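Local atomic coordinates of hypothetical protein TT1465 (Thermus thermophilus, PDB entry 1WEK), a protein that is of unknown function but has a Rossmann-like fold and belongs to the SLOG clan of proteins. Residues 98-103 and 119-124; 80-85 and 108-113. All blocks are in the same frame, centred on the assembly; numbering follows the deposited sequence.

Interaction 1. Residues 98-103 and 119-124; sequences LNIELP and RYFFVR
With CG anti to its backbone N (chi1 167°), Arg124 reaches from the first turn of helix 121-130 toward the end of strand 95-100. In Ile100, CG1 is likewise anti to the backbone N, at -179°, and this leads its CG1-CD1 arm to Phe121. NH1 of Arg124 donates to O of Leu98 at 2.8 Å. The oxygen lies at the edge of the guanidinium, tilted a little from its plane, and the bond bends to 152° at the hydrogen. CG2 of Ile100 sits over one face of the same guanidinium, 3.3 Å from NH1. CG1 of Ile100 makes a CH-pi contact over one face of the Phe121 ring, 4.0 Å from its centroid. CD2 of Leu102 comes obliquely to the same ring, 3.8 Å from CZ of Phe121. In this Rossmann-like fold, the C-terminal end of strand 95-100 and the loop after it pack on the start of helix 121-130 and the turn before it. That turn follows strand 114-118, outermost on its side of this chain's parallel sheet. Tyr120 is the N-cap of the helix. Farther along the loop, OE1 of Glu101 forms a salt bridge with NH1 of Arg119 at 2.6 Å. The carboxylate and guanidinium planes stand almost perpendicular. Arg20 gives Glu101 OE2 a weak, long ion pair. Lys159 of the second subunit donates NZ to both Glu101 O and Arg119 O.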
loop_
_atom_site.group_PDB
_atom_site.type_symbol
_atom_site.label_atom_id
_atom_site.label_comp_id
_atom_site.label_asym_id
_atom_site.label_seq_id
_atom_site.Cartn_x
_atom_site.Cartn_y
_atom_site.Cartn_z
ATOM N N LEU A 98 -7.175 8.308 23.708
ATOM C CA LEU A 98 -6.183 7.969 22.690
ATOM C C LEU A 98 -4.990 7.460 23.497
ATOM O O LEU A 98 -3.968 8.132 23.625
ATOM C CB LEU A 98 -5.809 9.216 21.881
ATOM C CG LEU A 98 -6.928 9.977 21.148
ATOM C CD1 LEU A 98 -6.351 11.210 20.462
ATOM C CD2 LEU A 98 -7.582 9.067 20.123
ATOM N N ASN A 99 -5.145 6.259 24.042
ATOM C CA ASN A 99 -4.141 5.636 24.894
ATOM C C ASN A 99 -2.813 5.379 24.211
ATOM O O ASN A 99 -2.753 4.867 23.091
ATOM C CB ASN A 99 -4.712 4.340 25.483
ATOM C CG ASN A 99 -6.113 4.534 26.049
ATOM O OD1 ASN A 99 -7.100 4.431 25.323
ATOM N ND2 ASN A 99 -6.203 4.853 27.336
ATOM N N ILE A 100 -1.739 5.743 24.897
ATOM C CA ILE A 100 -0.411 5.568 24.350
ATOM C C ILE A 100 0.287 4.395 25.033
ATOM O O ILE A 100 0.261 4.279 26.253
ATOM C CB ILE A 100 0.417 6.843 24.548
ATOM C CG1 ILE A 100 1.805 6.662 23.939
ATOM C CG2 ILE A 100 0.491 7.179 26.022
ATOM C CD1 ILE A 100 1.801 6.564 22.427
ATOM N N GLU A 101 0.894 3.515 24.243
ATOM C CA GLU A 101 1.593 2.364 24.800
ATOM C C GLU A 101 3.007 2.764 25.223
ATOM O O GLU A 101 3.825 3.147 24.384
ATOM C CB GLU A 101 1.635 1.244 23.764
ATOM C CG GLU A 101 0.286 1.068 23.066
ATOM C CD GLU A 101 0.193 -0.199 22.238
ATOM O OE1 GLU A 101 0.310 -1.299 22.825
ATOM O OE2 GLU A 101 -0.002 -0.096 21.008
ATOM N N LEU A 102 3.282 2.667 26.525
ATOM C CA LEU A 102 4.580 3.037 27.075
ATOM C C LEU A 102 5.317 1.903 27.774
ATOM O O LEU A 102 4.702 0.957 28.276
ATOM C CB LEU A 102 4.431 4.193 28.072
ATOM C CG LEU A 102 3.851 5.535 27.609
ATOM C CD1 LEU A 102 3.915 6.553 28.767
ATOM C CD2 LEU A 102 4.629 6.038 26.414
ATOM N N PRO A 103 6.658 1.995 27.816
ATOM C CA PRO A 103 7.580 1.036 28.436
ATOM C C PRO A 103 7.138 0.713 29.855
ATOM O O PRO A 103 7.200 -0.433 30.298
ATOM C CB PRO A 103 8.912 1.778 28.409
ATOM C CG PRO A 103 8.826 2.528 27.119
ATOM C CD PRO A 103 7.408 3.072 27.142
ATOM N N ARG A 119 0.782 2.974 19.495
ATOM C CA ARG A 119 2.169 2.788 19.904
ATOM C C ARG A 119 2.954 4.088 19.704
ATOM O O ARG A 119 3.959 4.330 20.370
ATOM C CB ARG A 119 2.824 1.674 19.072
ATOM C CG ARG A 119 2.521 0.234 19.513
ATOM C CD ARG A 119 3.267 -0.133 20.815
ATOM N NE ARG A 119 3.802 -1.503 20.821
ATOM C CZ ARG A 119 3.075 -2.612 20.969
ATOM N NH1 ARG A 119 1.760 -2.542 21.132
ATOM N NH2 ARG A 119 3.664 -3.801 20.956
ATOM N N TYR A 120 2.464 4.937 18.805
ATOM C CA TYR A 120 3.157 6.173 18.455
ATOM C C TYR A 120 2.576 7.512 18.861
ATOM O O TYR A 120 1.429 7.830 18.542
ATOM C CB TYR A 120 3.380 6.175 16.951
ATOM C CG TYR A 120 4.208 5.005 16.502
ATOM C CD1 TYR A 120 3.624 3.902 15.859
ATOM C CD2 TYR A 120 5.585 4.989 16.728
ATOM C CE1 TYR A 120 4.402 2.819 15.447
ATOM C CE2 TYR A 120 6.366 3.910 16.325
ATOM C CZ TYR A 120 5.775 2.838 15.680
ATOM O OH TYR A 120 6.583 1.826 15.208
ATOM N N PHE A 121 3.386 8.309 19.553
ATOM C CA PHE A 121 2.951 9.632 19.983
ATOM C C PHE A 121 2.472 10.467 18.791
ATOM O O PHE A 121 1.417 11.099 18.863
ATOM C CB PHE A 121 4.085 10.384 20.699
ATOM C CG PHE A 121 4.180 10.096 22.180
ATOM C CD1 PHE A 121 5.206 9.310 22.689
ATOM C CD2 PHE A 121 3.239 10.605 23.059
ATOM C CE1 PHE A 121 5.291 9.034 24.048
ATOM C CE2 PHE A 121 3.317 10.335 24.429
ATOM C CZ PHE A 121 4.347 9.547 24.921
ATOM N N PHE A 122 3.235 10.470 17.695
ATOM C CA PHE A 122 2.833 11.273 16.547
ATOM C C PHE A 122 1.446 10.903 15.989
ATOM O O PHE A 122 0.663 11.790 15.664
ATOM C CB PHE A 122 3.919 11.269 15.448
ATOM C CG PHE A 122 4.124 9.945 14.751
ATOM C CD1 PHE A 122 3.305 9.564 13.692
ATOM C CD2 PHE A 122 5.186 9.116 15.101
ATOM C CE1 PHE A 122 3.547 8.377 12.988
ATOM C CE2 PHE A 122 5.435 7.935 14.407
ATOM C CZ PHE A 122 4.617 7.563 13.345
ATOM N N VAL A 123 1.120 9.618 15.893
ATOM C CA VAL A 123 -0.217 9.254 15.401
ATOM C C VAL A 123 -1.270 9.834 16.356
ATOM O O VAL A 123 -2.236 10.458 15.940
ATOM C CB VAL A 123 -0.418 7.727 15.332
ATOM C CG1 VAL A 123 -1.861 7.418 14.916
ATOM C CG2 VAL A 123 0.568 7.118 14.331
ATOM N N ARG A 124 -1.055 9.633 17.647
ATOM C CA ARG A 124 -1.963 10.134 18.668
ATOM C C ARG A 124 -2.144 11.660 18.585
ATOM O O ARG A 124 -3.269 12.164 18.706
ATOM C CB ARG A 124 -1.429 9.716 20.035
ATOM C CG ARG A 124 -2.066 10.401 21.199
ATOM C CD ARG A 124 -1.759 9.651 22.466
ATOM N NE ARG A 124 -1.123 10.492 23.462
ATOM C CZ ARG A 124 -1.235 10.301 24.770
ATOM N NH1 ARG A 124 -1.970 9.304 25.235
ATOM N NH2 ARG A 124 -0.589 11.091 25.609
#

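Interaction 2. Residues 80-85 and 108-113; sequences VMEAVN and PNPYQT
Asn109 and Asn85 meet through their amides at the close-packed centre of this contact. ND2 of Asn109 donates to OD1 of Asn85 at 2.9 Å, with an angle of 159° at the hydrogen. The donor stands above the carbonyl plane of Asn85, and the two amide planes are turned 44° apart. OD1 of Asn85 also accepts from Thr74 OG1, while Asn85 ND2 hydrogen-bonds to Ser95 OG and Val96 O. Asn109 ND2 has a second acceptor in Gly77 O. Both buried amides are therefore gripped by several bonds. The amide oxygen of Asn109 serves its own loop: OD1 accepts from the backbone N of Tyr111 at 2.7 Å, closing an Asx turn. CG of Asn109 lies between the backbone N and the carbonyl carbon (chi1 71°), a position that lets one amide serve both the turn and the helix. Beside it, O of Tyr111 comes within 3.3 Å of CB of Asn85.

The outer side is looser. The extended chain of Glu82 runs past Asn109 in the opposite direction, with its CG 3.7 Å from Asn109 CB. OE1 of Glu82 lies at the edge of the Tyr111 ring, 3.5 Å from CE1. Exposed Pro110 barely joins in, through CD.

The loop between strands 95-100 and 114-118 lies along one side of helix 79-90. From that helix, Val80 and Ala83 pack on helix 53-68, and Val84 packs on strand 71-74.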
loop_
_atom_site.group_PDB
_atom_site.type_symbol
_atom_site.label_atom_id
_atom_site.label_comp_id
_atom_site.label_asym_id
_atom_site.label_seq_id
_atom_site.Cartn_x
_atom_site.Cartn_y
_atom_site.Cartn_z
ATOM N N VAL A 80 -5.690 13.957 35.589
ATOM C CA VAL A 80 -6.661 14.852 35.005
ATOM C C VAL A 80 -7.358 14.269 33.787
ATOM O O VAL A 80 -8.511 14.607 33.505
ATOM C CB VAL A 80 -6.021 16.195 34.613
ATOM C CG1 VAL A 80 -7.096 17.137 34.076
ATOM C CG2 VAL A 80 -5.352 16.818 35.819
HETATM N N MSE A 81 -6.672 13.400 33.054
HETATM C CA MSE A 81 -7.303 12.827 31.883
HETATM C C MSE A 81 -8.440 11.955 32.389
HETATM O O MSE A 81 -9.567 12.054 31.911
HETATM C CB MSE A 81 -6.293 12.023 31.057
HETATM C CG MSE A 81 -5.179 12.891 30.450
HETATM SE SE MSE A 81 -3.739 11.835 29.650
HETATM C CE MSE A 81 -2.727 11.506 31.271
ATOM N N GLU A 82 -8.151 11.128 33.386
ATOM C CA GLU A 82 -9.169 10.269 33.952
ATOM C C GLU A 82 -10.364 11.106 34.415
ATOM O O GLU A 82 -11.498 10.846 34.020
ATOM C CB GLU A 82 -8.595 9.472 35.120
ATOM C CG GLU A 82 -9.616 8.597 35.824
ATOM C CD GLU A 82 -8.968 7.454 36.581
ATOM O OE1 GLU A 82 -9.700 6.545 37.013
ATOM O OE2 GLU A 82 -7.728 7.458 36.742
ATOM N N ALA A 83 -10.106 12.126 35.232
ATOM C CA ALA A 83 -11.181 12.979 35.721
ATOM C C ALA A 83 -11.999 13.554 34.567
ATOM O O ALA A 83 -13.232 13.587 34.634
ATOM C CB ALA A 83 -10.619 14.109 36.572
ATOM N N VAL A 84 -11.321 14.016 33.513
ATOM C CA VAL A 84 -12.034 14.582 32.372
ATOM C C VAL A 84 -12.902 13.539 31.666
ATOM O O VAL A 84 -14.025 13.840 31.292
ATOM C CB VAL A 84 -11.078 15.189 31.327
ATOM C CG1 VAL A 84 -11.888 15.647 30.101
ATOM C CG2 VAL A 84 -10.305 16.359 31.934
ATOM N N ASN A 85 -12.376 12.330 31.464
ATOM C CA ASN A 85 -13.147 11.255 30.825
ATOM C C ASN A 85 -14.317 10.860 31.733
ATOM O O ASN A 85 -15.430 10.584 31.265
ATOM C CB ASN A 85 -12.288 10.012 30.602
ATOM C CG ASN A 85 -11.319 10.154 29.446
ATOM O OD1 ASN A 85 -10.112 10.030 29.626
ATOM N ND2 ASN A 85 -11.843 10.385 28.250
ATOM N N PRO A 108 -5.198 2.191 31.211
ATOM C CA PRO A 108 -6.234 3.042 30.602
ATOM C C PRO A 108 -7.340 3.252 31.629
ATOM O O PRO A 108 -7.762 2.291 32.275
ATOM C CB PRO A 108 -6.738 2.206 29.419
ATOM C CG PRO A 108 -5.637 1.213 29.168
ATOM C CD PRO A 108 -5.150 0.877 30.551
ATOM N N ASN A 109 -7.818 4.481 31.796
ATOM C CA ASN A 109 -8.875 4.689 32.773
ATOM C C ASN A 109 -10.131 3.939 32.303
ATOM O O ASN A 109 -10.207 3.488 31.157
ATOM C CB ASN A 109 -9.114 6.193 33.028
ATOM C CG ASN A 109 -9.779 6.924 31.864
ATOM O OD1 ASN A 109 -10.912 6.621 31.483
ATOM N ND2 ASN A 109 -9.087 7.933 31.325
ATOM N N PRO A 110 -11.112 3.751 33.191
ATOM C CA PRO A 110 -12.306 3.026 32.752
ATOM C C PRO A 110 -13.461 3.897 32.287
ATOM O O PRO A 110 -14.603 3.427 32.224
ATOM C CB PRO A 110 -12.701 2.215 33.987
ATOM C CG PRO A 110 -11.613 2.500 35.029
ATOM C CD PRO A 110 -11.060 3.831 34.655
ATOM N N TYR A 111 -13.183 5.149 31.948
ATOM C CA TYR A 111 -14.257 6.043 31.547
ATOM C C TYR A 111 -14.217 6.446 30.089
ATOM O O TYR A 111 -14.452 7.602 29.752
ATOM C CB TYR A 111 -14.241 7.285 32.434
ATOM C CG TYR A 111 -14.204 6.948 33.899
ATOM C CD1 TYR A 111 -13.078 7.226 34.672
ATOM C CD2 TYR A 111 -15.283 6.315 34.512
ATOM C CE1 TYR A 111 -13.021 6.890 36.006
ATOM C CE2 TYR A 111 -15.235 5.962 35.869
ATOM C CZ TYR A 111 -14.109 6.252 36.607
ATOM O OH TYR A 111 -14.076 5.923 37.952
ATOM N N GLN A 112 -13.942 5.489 29.216
ATOM C CA GLN A 112 -13.874 5.797 27.803
ATOM C C GLN A 112 -14.994 5.139 26.996
ATOM O O GLN A 112 -15.140 3.925 27.013
ATOM C CB GLN A 112 -12.510 5.367 27.260
ATOM C CG GLN A 112 -11.317 5.977 28.018
ATOM C CD GLN A 112 -9.978 5.383 27.585
ATOM O OE1 GLN A 112 -9.062 5.208 28.399
ATOM N NE2 GLN A 112 -9.860 5.075 26.299
ATOM N N THR A 113 -15.789 5.946 26.305
ATOM C CA THR A 113 -16.862 5.433 25.460
ATOM C C THR A 113 -16.247 4.837 24.191
ATOM O O THR A 113 -16.858 4.006 23.520
ATOM C CB THR A 113 -17.844 6.563 25.076
ATOM O OG1 THR A 113 -18.723 6.814 26.181
ATOM C CG2 THR A 113 -18.674 6.184 23.869
#

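Interactions 1 and 2 involve the two ends of one connection, from strand 95-100 to strand 114-118. Residues 98-103 take the chain from the end of strand 95-100 into the loop, and residues 108-113 are its last part before strand 114-118. The centres of the two interactions are about 16 Å apart, yet they touch: OD1 of Asn99 and NE2 of Gln112 are 3.0 Å apart, a probable hydrogen bond. ND2 of Asn99 also packs 3.4 Å from CB of Pro108. Interaction 1 adjoins the second subunit, whereas no other chain touches interaction 2. A phosphate ion, probably from the crystallisation liquor, lies about 5 Å from the side chain of Met81, a selenomethionine at the margin of interaction 2.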